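Local structure of uncharacterized protein (Burkholderia vietnamiensis, 5HAL) at residues Val25-Leu30 with Gly92-Phe97; Arg41-Ala46 with Ile73-Ala78; Thr96-Thr99 with Phe105-Leu108. The protein is of unproven function, a putative beta-lactamase with a MoaF-like, calycin-type beta barrel that might bind a small ligand. All blocks are in the same frame, centred on the assembly; numbering follows the deposited sequence.

Interaction 1 (Val25-Leu30 with Gly92-Phe97); sequences VRYDGL and GTSRTF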
ATOM      1  N   VAL A  25       0.345  -0.825   7.811  1.00 30.45           N
ATOM      2  CA  VAL A  25       0.801  -2.133   7.364  1.00 29.48           C
ATOM      3  C   VAL A  25       2.116  -2.439   8.067  1.00 31.47           C
ATOM      4  O   VAL A  25       3.007  -1.585   8.127  1.00 34.57           O
ATOM      5  CB  VAL A  25       0.940  -2.197   5.830  1.00 34.96           C
ATOM      6  CG1 VAL A  25      -0.444  -2.287   5.187  1.00 35.20           C
ATOM      7  CG2 VAL A  25       1.703  -0.976   5.269  1.00 27.47           C
ATOM      8  N   ARG A  26       2.229  -3.646   8.618  1.00 33.24           N
ATOM      9  CA  ARG A  26       3.421  -4.064   9.349  1.00 37.70           C
ATOM     10  C   ARG A  26       3.957  -5.349   8.734  1.00 44.28           C
ATOM     11  O   ARG A  26       3.247  -6.356   8.670  1.00 37.88           O
ATOM     12  CB  ARG A  26       3.121  -4.265  10.840  1.00 41.44           C
ATOM     13  CG  ARG A  26       2.364  -3.115  11.505  1.00 56.06           C
ATOM     14  CD  ARG A  26       2.341  -3.256  13.035  1.00 65.54           C
ATOM     15  NE  ARG A  26       3.658  -2.963  13.601  1.00 77.70           N
ATOM     16  CZ  ARG A  26       3.964  -1.859  14.280  1.00 79.24           C
ATOM     17  NH1 ARG A  26       5.201  -1.683  14.727  1.00 78.66           N
ATOM     18  NH2 ARG A  26       3.037  -0.937  14.520  1.00 75.79           N
ATOM     19  N   TYR A  27       5.210  -5.313   8.291  1.00 37.10           N
ATOM     20  CA  TYR A  27       5.888  -6.461   7.716  1.00 37.95           C
ATOM     21  C   TYR A  27       7.210  -6.653   8.444  1.00 42.27           C
ATOM     22  O   TYR A  27       7.651  -5.795   9.210  1.00 45.94           O
ATOM     23  CB  TYR A  27       6.148  -6.283   6.213  1.00 36.05           C
ATOM     24  CG  TYR A  27       5.040  -5.627   5.414  1.00 32.26           C
ATOM     25  CD1 TYR A  27       4.008  -6.377   4.860  1.00 33.68           C
ATOM     26  CD2 TYR A  27       5.044  -4.262   5.184  1.00 32.36           C
ATOM     27  CE1 TYR A  27       3.005  -5.774   4.110  1.00 30.11           C
ATOM     28  CE2 TYR A  27       4.048  -3.657   4.444  1.00 31.00           C
ATOM     29  CZ  TYR A  27       3.030  -4.420   3.910  1.00 32.31           C
ATOM     30  OH  TYR A  27       2.039  -3.811   3.183  1.00 31.14           O
ATOM     31  N   ASP A  28       7.854  -7.786   8.206  1.00 44.17           N
ATOM     32  CA  ASP A  28       9.194  -7.960   8.740  1.00 48.20           C
ATOM     33  C   ASP A  28      10.105  -6.851   8.215  1.00 57.98           C
ATOM     34  O   ASP A  28      10.321  -6.727   7.005  1.00 54.21           O
ATOM     35  CB  ASP A  28       9.734  -9.336   8.367  1.00 54.51           C
ATOM     36  CG  ASP A  28      11.041  -9.644   9.050  1.00 67.15           C
ATOM     37  OD1 ASP A  28      11.266  -9.137  10.169  1.00 78.07           O
ATOM     38  OD2 ASP A  28      11.849 -10.389   8.466  1.00 78.60           O
ATOM     39  N   GLY A  29      10.595  -6.014   9.124  1.00 55.64           N
ATOM     40  CA  GLY A  29      11.521  -4.958   8.771  1.00 51.48           C
ATOM     41  C   GLY A  29      10.913  -3.722   8.150  1.00 52.21           C
ATOM     42  O   GLY A  29      11.660  -2.871   7.653  1.00 56.58           O
ATOM     43  N   LEU A  30       9.589  -3.578   8.166  1.00 45.43           N
ATOM     44  CA  LEU A  30       8.964  -2.431   7.520  1.00 39.99           C
ATOM     45  C   LEU A  30       7.589  -2.184   8.125  1.00 42.68           C
ATOM     46  O   LEU A  30       6.761  -3.098   8.189  1.00 41.87           O
ATOM     47  CB  LEU A  30       8.851  -2.656   6.002  1.00 40.17           C
ATOM     48  CG  LEU A  30       8.030  -1.635   5.214  1.00 41.31           C
ATOM     49  CD1 LEU A  30       8.575  -0.260   5.439  1.00 38.26           C
ATOM     50  CD2 LEU A  30       8.029  -1.974   3.725  1.00 45.30           C
ATOM     51  N   GLY A  92      -7.517  -8.312   7.687  1.00 47.04           N
ATOM     52  CA  GLY A  92      -6.422  -7.474   8.143  1.00 41.08           C
ATOM     53  C   GLY A  92      -5.053  -7.955   7.708  1.00 40.43           C
ATOM     54  O   GLY A  92      -4.113  -7.959   8.515  1.00 39.85           O
ATOM     55  N   THR A  93      -4.908  -8.361   6.449  1.00 37.11           N
ATOM     56  CA  THR A  93      -3.640  -8.853   5.939  1.00 35.65           C
ATOM     57  C   THR A  93      -3.214  -8.043   4.723  1.00 34.71           C
ATOM     58  O   THR A  93      -4.049  -7.518   3.981  1.00 32.83           O
ATOM     59  CB  THR A  93      -3.715 -10.335   5.547  1.00 36.20           C
ATOM     60  OG1 THR A  93      -4.650 -10.487   4.478  1.00 40.46           O
ATOM     61  CG2 THR A  93      -4.164 -11.195   6.734  1.00 36.44           C
ATOM     62  N   SER A  94      -1.902  -7.976   4.511  1.00 32.97           N
ATOM     63  CA  SER A  94      -1.337  -7.290   3.358  1.00 30.78           C
ATOM     64  C   SER A  94      -0.190  -8.128   2.805  1.00 34.28           C
ATOM     65  O   SER A  94       0.766  -8.440   3.522  1.00 33.29           O
ATOM     66  CB  SER A  94      -0.854  -5.883   3.733  1.00 28.12           C
ATOM     67  OG  SER A  94      -0.161  -5.275   2.645  1.00 30.07           O
ATOM     68  N   ARG A  95      -0.284  -8.496   1.533  1.00 33.61           N
ATOM     69  CA  ARG A  95       0.784  -9.200   0.839  1.00 28.15           C
ATOM     70  C   ARG A  95       1.316  -8.301  -0.267  1.00 34.53           C
ATOM     71  O   ARG A  95       0.545  -7.824  -1.109  1.00 31.40           O
ATOM     72  CB  ARG A  95       0.285 -10.527   0.273  1.00 34.72           C
ATOM     73  CG  ARG A  95       1.382 -11.334  -0.379  1.00 52.63           C
ATOM     74  CD  ARG A  95       0.883 -12.699  -0.849  1.00 60.35           C
ATOM     75  NE  ARG A  95       0.340 -13.517   0.233  1.00 67.48           N
ATOM     76  CZ  ARG A  95       1.087 -14.166   1.118  1.00 62.62           C
ATOM     77  NH1 ARG A  95       2.409 -14.074   1.057  1.00 57.58           N
ATOM     78  NH2 ARG A  95       0.512 -14.897   2.064  1.00 60.43           N
ATOM     79  N   THR A  96       2.626  -8.057  -0.266  1.00 33.39           N
ATOM     80  CA  THR A  96       3.201  -7.045  -1.141  1.00 29.11           C
ATOM     81  C   THR A  96       4.341  -7.609  -1.973  1.00 30.03           C
ATOM     82  O   THR A  96       5.116  -8.461  -1.530  1.00 28.02           O
ATOM     83  CB  THR A  96       3.717  -5.819  -0.354  1.00 30.41           C
ATOM     84  OG1 THR A  96       4.838  -6.194   0.451  1.00 35.84           O
ATOM     85  CG2 THR A  96       2.639  -5.289   0.546  1.00 32.87           C
ATOM     86  N   PHE A  97       4.431  -7.085  -3.186  1.00 25.03           N
ATOM     87  CA  PHE A  97       5.496  -7.360  -4.133  1.00 26.22           C
ATOM     88  C   PHE A  97       6.043  -6.013  -4.560  1.00 28.88           C
ATOM     89  O   PHE A  97       5.286  -5.156  -5.022  1.00 30.60           O
ATOM     90  CB  PHE A  97       4.958  -8.140  -5.336  1.00 23.19           C
ATOM     91  CG  PHE A  97       4.212  -9.396  -4.952  1.00 27.19           C
ATOM     92  CD1 PHE A  97       4.868 -10.613  -4.902  1.00 23.05           C
ATOM     93  CD2 PHE A  97       2.858  -9.351  -4.625  1.00 30.07           C
ATOM     94  CE1 PHE A  97       4.185 -11.794  -4.534  1.00 26.28           C
ATOM     95  CE2 PHE A  97       2.174 -10.515  -4.256  1.00 28.10           C
ATOM     96  CZ  PHE A  97       2.849 -11.743  -4.219  1.00 24.12           C
TER

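Interaction 2 (Arg41-Ala46 with Ile73-Ala78); sequences RHMRYA and IAWQEA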
ATOM      1  N   ARG A  41      -8.087   8.139  -6.022  1.00 27.24           N
ATOM      2  CA  ARG A  41      -7.042   8.030  -7.037  1.00 29.62           C
ATOM      3  C   ARG A  41      -5.649   8.178  -6.433  1.00 27.31           C
ATOM      4  O   ARG A  41      -4.675   7.627  -6.956  1.00 27.51           O
ATOM      5  CB  ARG A  41      -7.243   9.082  -8.143  1.00 30.80           C
ATOM      6  N   HIS A  42      -5.534   8.910  -5.331  1.00 25.61           N
ATOM      7  CA  HIS A  42      -4.245   9.173  -4.717  1.00 27.29           C
ATOM      8  C   HIS A  42      -4.136   8.530  -3.345  1.00 30.02           C
ATOM      9  O   HIS A  42      -5.121   8.401  -2.611  1.00 26.47           O
ATOM     10  CB  HIS A  42      -3.991  10.671  -4.595  1.00 23.39           C
ATOM     11  CG  HIS A  42      -3.983  11.362  -5.913  1.00 29.73           C
ATOM     12  ND1 HIS A  42      -5.089  12.012  -6.413  1.00 28.55           N
ATOM     13  CD2 HIS A  42      -3.020  11.464  -6.861  1.00 32.28           C
ATOM     14  CE1 HIS A  42      -4.800  12.511  -7.601  1.00 33.97           C
ATOM     15  NE2 HIS A  42      -3.551  12.197  -7.895  1.00 34.35           N
ATOM     16  N   MET A  43      -2.917   8.122  -3.022  1.00 28.14           N
ATOM     17  CA  MET A  43      -2.567   7.581  -1.724  1.00 22.81           C
ATOM     18  C   MET A  43      -1.268   8.237  -1.301  1.00 30.86           C
ATOM     19  O   MET A  43      -0.366   8.420  -2.122  1.00 27.13           O
ATOM     20  CB  MET A  43      -2.425   6.043  -1.771  1.00 23.82           C
ATOM     21  CG  MET A  43      -2.197   5.386  -0.408  1.00 25.99           C
ATOM     22  SD  MET A  43      -0.443   5.286   0.054  1.00 28.68           S
ATOM     23  CE  MET A  43       0.069   3.907  -0.955  1.00 27.19           C
ATOM     24  N   ARG A  44      -1.202   8.647  -0.039  1.00 27.66           N
ATOM     25  CA  ARG A  44       0.009   9.170   0.568  1.00 25.47           C
ATOM     26  C   ARG A  44       0.513   8.176   1.607  1.00 33.39           C
ATOM     27  O   ARG A  44      -0.263   7.699   2.445  1.00 30.71           O
ATOM     28  CB  ARG A  44      -0.251  10.536   1.212  1.00 26.51           C
ATOM     29  CG  ARG A  44      -0.753  11.593   0.234  1.00 28.25           C
ATOM     30  CD  ARG A  44      -1.194  12.869   0.950  1.00 28.41           C
ATOM     31  NE  ARG A  44      -1.644  13.898   0.022  1.00 29.23           N
ATOM     32  CZ  ARG A  44      -2.841  13.904  -0.562  1.00 33.07           C
ATOM     33  NH1 ARG A  44      -3.702  12.933  -0.309  1.00 28.00           N
ATOM     34  NH2 ARG A  44      -3.185  14.895  -1.383  1.00 32.45           N
ATOM     35  N   TYR A  45       1.805   7.859   1.550  1.00 28.35           N
ATOM     36  CA  TYR A  45       2.390   6.880   2.450  1.00 31.36           C
ATOM     37  C   TYR A  45       3.431   7.547   3.341  1.00 34.71           C
ATOM     38  O   TYR A  45       3.978   8.605   3.018  1.00 36.70           O
ATOM     39  CB  TYR A  45       3.020   5.692   1.687  1.00 32.47           C
ATOM     40  CG  TYR A  45       4.153   6.045   0.721  1.00 36.68           C
ATOM     41  CD1 TYR A  45       5.473   6.195   1.162  1.00 39.83           C
ATOM     42  CD2 TYR A  45       3.899   6.210  -0.634  1.00 38.90           C
ATOM     43  CE1 TYR A  45       6.506   6.509   0.266  1.00 37.73           C
ATOM     44  CE2 TYR A  45       4.909   6.526  -1.527  1.00 41.10           C
ATOM     45  CZ  TYR A  45       6.208   6.674  -1.081  1.00 42.16           C
ATOM     46  OH  TYR A  45       7.190   6.982  -2.001  1.00 46.91           O
ATOM     47  N   ALA A  46       3.665   6.922   4.492  1.00 36.50           N
ATOM     48  CA  ALA A  46       4.728   7.315   5.407  1.00 43.61           C
ATOM     49  C   ALA A  46       5.343   6.044   5.971  1.00 39.62           C
ATOM     50  O   ALA A  46       4.644   5.231   6.580  1.00 46.92           O
ATOM     51  CB  ALA A  46       4.203   8.215   6.532  1.00 35.35           C
ATOM     52  N   ILE A  73      -3.971  -3.542  -5.221  1.00 25.14           N
ATOM     53  CA  ILE A  73      -3.669  -2.112  -5.241  1.00 22.83           C
ATOM     54  C   ILE A  73      -2.242  -1.960  -5.759  1.00 26.97           C
ATOM     55  O   ILE A  73      -1.317  -2.580  -5.217  1.00 26.95           O
ATOM     56  CB  ILE A  73      -3.836  -1.505  -3.838  1.00 23.64           C
ATOM     57  CG1 ILE A  73      -5.232  -1.854  -3.294  1.00 25.28           C
ATOM     58  CG2 ILE A  73      -3.594   0.015  -3.843  1.00 21.62           C
ATOM     59  CD1 ILE A  73      -5.456  -1.453  -1.848  1.00 25.28           C
ATOM     60  N   ALA A  74      -2.059  -1.164  -6.816  1.00 25.52           N
ATOM     61  CA  ALA A  74      -0.753  -1.069  -7.468  1.00 24.82           C
ATOM     62  C   ALA A  74      -0.425   0.372  -7.815  1.00 23.32           C
ATOM     63  O   ALA A  74      -1.305   1.176  -8.111  1.00 22.89           O
ATOM     64  CB  ALA A  74      -0.667  -1.922  -8.757  1.00 18.11           C
ATOM     65  N   TRP A  75       0.861   0.690  -7.781  1.00 26.40           N
ATOM     66  CA  TRP A  75       1.306   2.031  -8.125  1.00 26.08           C
ATOM     67  C   TRP A  75       2.788   1.985  -8.472  1.00 24.58           C
ATOM     68  O   TRP A  75       3.485   1.003  -8.204  1.00 22.23           O
ATOM     69  CB  TRP A  75       1.047   3.012  -6.983  1.00 22.87           C
ATOM     70  CG  TRP A  75       1.868   2.766  -5.738  1.00 23.73           C
ATOM     71  CD1 TRP A  75       3.151   3.188  -5.503  1.00 24.93           C
ATOM     72  CD2 TRP A  75       1.449   2.072  -4.549  1.00 23.33           C
ATOM     73  NE1 TRP A  75       3.551   2.799  -4.246  1.00 25.55           N
ATOM     74  CE2 TRP A  75       2.523   2.121  -3.638  1.00 24.80           C
ATOM     75  CE3 TRP A  75       0.260   1.422  -4.164  1.00 23.80           C
ATOM     76  CZ2 TRP A  75       2.455   1.538  -2.370  1.00 27.92           C
ATOM     77  CZ3 TRP A  75       0.188   0.846  -2.909  1.00 24.28           C
ATOM     78  CH2 TRP A  75       1.283   0.911  -2.020  1.00 28.92           C
ATOM     79  N   GLN A  76       3.261   3.072  -9.066  1.00 24.99           N
ATOM     80  CA  GLN A  76       4.668   3.239  -9.375  1.00 23.92           C
ATOM     81  C   GLN A  76       5.136   4.547  -8.758  1.00 26.16           C
ATOM     82  O   GLN A  76       4.481   5.580  -8.910  1.00 28.41           O
ATOM     83  CB  GLN A  76       4.893   3.230 -10.884  1.00 23.60           C
ATOM     84  CG  GLN A  76       6.333   3.365 -11.317  1.00 23.46           C
ATOM     85  CD  GLN A  76       6.500   2.965 -12.781  1.00 27.19           C
ATOM     86  OE1 GLN A  76       5.609   3.203 -13.611  1.00 26.26           O
ATOM     87  NE2 GLN A  76       7.622   2.323 -13.097  1.00 25.77           N
ATOM     88  N   GLU A  77       6.274   4.505  -8.089  1.00 26.14           N
ATOM     89  CA  GLU A  77       6.783   5.633  -7.336  1.00 22.81           C
ATOM     90  C   GLU A  77       7.582   6.554  -8.253  1.00 27.90           C
ATOM     91  O   GLU A  77       7.873   6.219  -9.404  1.00 29.02           O
ATOM     92  CB  GLU A  77       7.621   5.114  -6.154  1.00 31.09           C
ATOM     93  CG  GLU A  77       6.839   5.167  -4.839  1.00 41.99           C
ATOM     94  CD  GLU A  77       7.145   4.049  -3.880  1.00 43.73           C
ATOM     95  OE1 GLU A  77       8.336   3.787  -3.608  1.00 47.02           O
ATOM     96  OE2 GLU A  77       6.184   3.441  -3.367  1.00 38.23           O
ATOM     97  N   ALA A  78       7.940   7.730  -7.727  1.00 26.37           N
ATOM     98  CA  ALA A  78       8.618   8.738  -8.535  1.00 33.90           C
ATOM     99  C   ALA A  78       9.923   8.218  -9.117  1.00 33.86           C
ATOM    100  O   ALA A  78      10.304   8.617 -10.224  1.00 34.20           O
ATOM    101  CB  ALA A  78       8.878  10.006  -7.709  1.00 33.85           C
TER
HETATM  102  O   HOH W   1       7.042   8.551  -5.035  1.00 26.63           O

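Interaction 3 (Thr96-Thr99 with Phe105-Leu108); sequences TFFT and FHRL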
ATOM      1  N   THR A  96       2.626  -8.057  -0.266  1.00 33.39           N
ATOM      2  CA  THR A  96       3.201  -7.045  -1.141  1.00 29.11           C
ATOM      3  C   THR A  96       4.341  -7.609  -1.973  1.00 30.03           C
ATOM      4  O   THR A  96       5.116  -8.461  -1.530  1.00 28.02           O
ATOM      5  CB  THR A  96       3.717  -5.819  -0.354  1.00 30.41           C
ATOM      6  OG1 THR A  96       4.838  -6.194   0.451  1.00 35.84           O
ATOM      7  CG2 THR A  96       2.639  -5.289   0.546  1.00 32.87           C
ATOM      8  N   PHE A  97       4.431  -7.085  -3.186  1.00 25.03           N
ATOM      9  CA  PHE A  97       5.496  -7.360  -4.133  1.00 26.22           C
ATOM     10  C   PHE A  97       6.043  -6.013  -4.560  1.00 28.88           C
ATOM     11  O   PHE A  97       5.286  -5.156  -5.022  1.00 30.60           O
ATOM     12  CB  PHE A  97       4.958  -8.140  -5.336  1.00 23.19           C
ATOM     13  CG  PHE A  97       4.212  -9.396  -4.952  1.00 27.19           C
ATOM     14  CD1 PHE A  97       4.868 -10.613  -4.902  1.00 23.05           C
ATOM     15  CD2 PHE A  97       2.858  -9.351  -4.625  1.00 30.07           C
ATOM     16  CE1 PHE A  97       4.185 -11.794  -4.534  1.00 26.28           C
ATOM     17  CE2 PHE A  97       2.174 -10.515  -4.256  1.00 28.10           C
ATOM     18  CZ  PHE A  97       2.849 -11.743  -4.219  1.00 24.12           C
ATOM     19  N   PHE A  98       7.345  -5.819  -4.401  1.00 23.39           N
ATOM     20  CA  PHE A  98       7.957  -4.505  -4.548  1.00 27.53           C
ATOM     21  C   PHE A  98       9.200  -4.677  -5.412  1.00 25.80           C
ATOM     22  O   PHE A  98      10.083  -5.477  -5.087  1.00 25.38           O
ATOM     23  CB  PHE A  98       8.261  -3.910  -3.152  1.00 30.59           C
ATOM     24  CG  PHE A  98       9.249  -2.775  -3.142  1.00 41.64           C
ATOM     25  CD1 PHE A  98      10.418  -2.868  -2.395  1.00 51.52           C
ATOM     26  CD2 PHE A  98       8.995  -1.592  -3.836  1.00 52.01           C
ATOM     27  CE1 PHE A  98      11.340  -1.803  -2.363  1.00 56.72           C
ATOM     28  CE2 PHE A  98       9.910  -0.524  -3.810  1.00 51.62           C
ATOM     29  CZ  PHE A  98      11.082  -0.632  -3.080  1.00 48.49           C
ATOM     30  N   THR A  99       9.231  -3.990  -6.547  1.00 23.95           N
ATOM     31  CA  THR A  99      10.396  -3.984  -7.426  1.00 26.36           C
ATOM     32  C   THR A  99      11.040  -2.614  -7.272  1.00 27.87           C
ATOM     33  O   THR A  99      10.465  -1.606  -7.697  1.00 26.11           O
ATOM     34  CB  THR A  99      10.018  -4.251  -8.885  1.00 21.50           C
ATOM     35  OG1 THR A  99       9.281  -5.479  -8.993  1.00 23.48           O
ATOM     36  CG2 THR A  99      11.279  -4.344  -9.747  1.00 21.05           C
ATOM     37  N   PHE A 105      13.824  -7.429  -6.197  1.00 27.31           N
ATOM     38  CA  PHE A 105      12.436  -7.845  -6.079  1.00 27.04           C
ATOM     39  C   PHE A 105      12.225  -8.325  -4.656  1.00 28.83           C
ATOM     40  O   PHE A 105      12.933  -9.226  -4.195  1.00 25.53           O
ATOM     41  CB  PHE A 105      12.122  -8.952  -7.090  1.00 22.91           C
ATOM     42  CG  PHE A 105      10.655  -9.274  -7.226  1.00 21.49           C
ATOM     43  CD1 PHE A 105       9.698  -8.266  -7.208  1.00 21.87           C
ATOM     44  CD2 PHE A 105      10.240 -10.596  -7.410  1.00 24.93           C
ATOM     45  CE1 PHE A 105       8.344  -8.560  -7.360  1.00 22.17           C
ATOM     46  CE2 PHE A 105       8.894 -10.906  -7.569  1.00 26.87           C
ATOM     47  CZ  PHE A 105       7.943  -9.893  -7.544  1.00 20.60           C
ATOM     48  N   HIS A 106      11.260  -7.727  -3.963  1.00 25.90           N
ATOM     49  CA  HIS A 106      11.024  -8.001  -2.554  1.00 27.70           C
ATOM     50  C   HIS A 106       9.586  -8.445  -2.343  1.00 26.82           C
ATOM     51  O   HIS A 106       8.652  -7.795  -2.821  1.00 27.35           O
ATOM     52  CB  HIS A 106      11.314  -6.762  -1.698  1.00 32.51           C
ATOM     53  CG  HIS A 106      12.743  -6.330  -1.747  1.00 41.13           C
ATOM     54  ND1 HIS A 106      13.135  -5.113  -2.259  1.00 41.26           N
ATOM     55  CD2 HIS A 106      13.881  -6.972  -1.384  1.00 41.57           C
ATOM     56  CE1 HIS A 106      14.451  -5.015  -2.189  1.00 40.07           C
ATOM     57  NE2 HIS A 106      14.927  -6.134  -1.669  1.00 43.03           N
ATOM     58  N   ARG A 107       9.417  -9.548  -1.630  1.00 27.90           N
ATOM     59  CA  ARG A 107       8.109 -10.045  -1.241  1.00 29.76           C
ATOM     60  C   ARG A 107       7.989  -9.934   0.264  1.00 29.74           C
ATOM     61  O   ARG A 107       8.891 -10.358   0.992  1.00 34.58           O
ATOM     62  CB  ARG A 107       7.921 -11.501  -1.668  1.00 35.33           C
ATOM     63  CG  ARG A 107       8.159 -11.746  -3.133  1.00 41.56           C
ATOM     64  CD  ARG A 107       8.787 -13.094  -3.273  1.00 48.37           C
ATOM     65  NE  ARG A 107       8.360 -13.800  -4.464  1.00 43.32           N
ATOM     66  CZ  ARG A 107       9.137 -14.003  -5.517  1.00 39.57           C
ATOM     67  NH1 ARG A 107      10.381 -13.537  -5.523  1.00 36.56           N
ATOM     68  NH2 ARG A 107       8.670 -14.684  -6.553  1.00 31.63           N
ATOM     69  N   LEU A 108       6.890  -9.350   0.724  1.00 30.03           N
ATOM     70  CA  LEU A 108       6.624  -9.229   2.147  1.00 33.69           C
ATOM     71  C   LEU A 108       5.154  -9.522   2.376  1.00 34.74           C
ATOM     72  O   LEU A 108       4.319  -9.286   1.503  1.00 36.93           O
ATOM     73  CB  LEU A 108       6.952  -7.825   2.681  1.00 37.47           C
ATOM     74  CG  LEU A 108       8.398  -7.339   2.741  1.00 40.20           C
ATOM     75  CD1 LEU A 108       8.425  -5.870   3.137  1.00 35.76           C
ATOM     76  CD2 LEU A 108       9.203  -8.183   3.731  1.00 39.13           C
TER

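Interaction 1 (Val25-Leu30 with Gly92-Phe97)
With chi1 at -40°, the ring of Tyr27 swings anti to its own carbonyl carbon and leans across the barrel interior toward strand 93-97, while Ser94 sets OG opposite its backbone N (chi1 173°) and holds it out to meet the phenol. The two hydroxyls join in a short hydrogen bond: Tyr27 OH donates to Ser94 OG at 2.7 Å, and the serine oxygen lies at the ring edge, near its plane. The same rim of the ring runs beside the serine backbone, Tyr27 CE1 coming 3.5 Å from Ser94 O in the ring plane. Thr96 approaches from the opposite direction. Its methyl CG2 presses on the phenol end, 3.1 Å from Tyr27 OH, and its OG1 stands over one ring face, displaced toward the rim. Nearer the start of both segments, Val25 CG1 packs on Ser94, 3.9 Å from its CB. Ser94 OG is gripped a second time by Asp87 OD1, so the serine relays the buried phenol to a carboxylate, and His85 packs against Tyr27, Ser94 and Thr96 alike. Strands 25-27 and 93-97 are not paired: their axes pass 7.7 Å apart at 61°, with strand 105-114 bonded to both. Inward-facing side chains that meet across an intervening strand are the packing of a closed antiparallel barrel, here the eight-stranded barrel of a MoaF-like protein of the calycin clan.

Interaction 2 (Arg41-Ala46 with Ile73-Ala78)
Met43 meets Trp75 through the last atom of its side chain. From CB the chain goes to CG, which stands anti to the backbone N (chi1 -174°), then bends at chi2 and again at chi3, which turns SD and CE toward the indole. SD sits obliquely 5.4 Å from the centroid of the Trp75 six-membered ring, a Met-aromatic contact at long range. The methyl CE does the touching: it lies over one face, 3.6 Å from that centroid and 19° off the ring normal, a CH-pi contact closest at Trp75 CH2 and offset toward the rim. Both side chains point into the barrel, whose strands 42-49 and 70-76 have strand 56-67 between them, so the two meet across the interior and without backbone bonds. Val59 of that middle strand also packs on Trp75, and the His85 ring meets the indole. Glu77 OE2 lies in the plane of the indole and takes its N-H: Trp75 NE1 donates to Glu77 OE2 at 2.8 Å, nearly straight at 170°, reaching the anti side of the carboxylate and fixing that edge of the ring. Glu77 in turn carries the second contact. Tyr45 crosses it with its phenol end, OH lying 3.4 Å from Glu77 CG, the ring and carboxylate planes inclined to each other. A water takes the N-H of Ala78 at 3.0 Å and makes a weak, long contact with Tyr45 OH.

Interaction 3 (Thr96-Thr99 with Phe105-Leu108)
The Phe105 ring lies obliquely against its neighbours across the pair, with Thr99 OG1 3.3 Å from Phe105 CD1 and Phe97 CB next to CE1; another of its rim atoms, CE2, stands over one face of the Arg107 guanidinium. Its CG stands opposite the backbone N (chi1 -169°), which turns the ring toward strand 93-99, onto Thr99 and Phe97. This is the loop-proximal end of the antiparallel beta hairpin of strands 93-99 and 105-114, the last in the barrel. Phe97 shares that face of the sheet and touches the aliphatic part of Arg107, CD1 to CG at 3.9 Å, the ring and guanidinium planes being 71° apart. On the other face Phe98 and His106 run side by side and meet rim to rim, neither over the other, their planes 24° apart and centroids 5.7 Å from each other. Between the two faces the backbones pair: Phe98 and His106 form one hydrogen-bonded pair and Thr96 with Leu108 the next; Phe98 O accepts from His106 N at 2.8 Å. Leu108 O takes two donors from one residue: Thr96 N at 2.7 Å, and a weak bond from Thr96 OG1 at 3.3 Å.

How the interactions relate
From the N terminus, the chain enters interaction 1 at 25-30, on the first strand of the barrel, and that contact is not completed until 92-97. Interaction 2 opens and closes within this long span, joining 41-46 to 73-78, and so is nested inside interaction 1. Interaction 3 follows in series after interaction 2: its 96-99 begins on the strand where interaction 1 ends, sharing Thr96 and Phe97, and 105-108 closes the last hairpin. Leu108 packs on Tyr27, so interactions 1 and 3 touch where the last strand meets the first. Interaction 2 lies on the opposite side of the chain's centre from interaction 1, their centres about 15 Å apart.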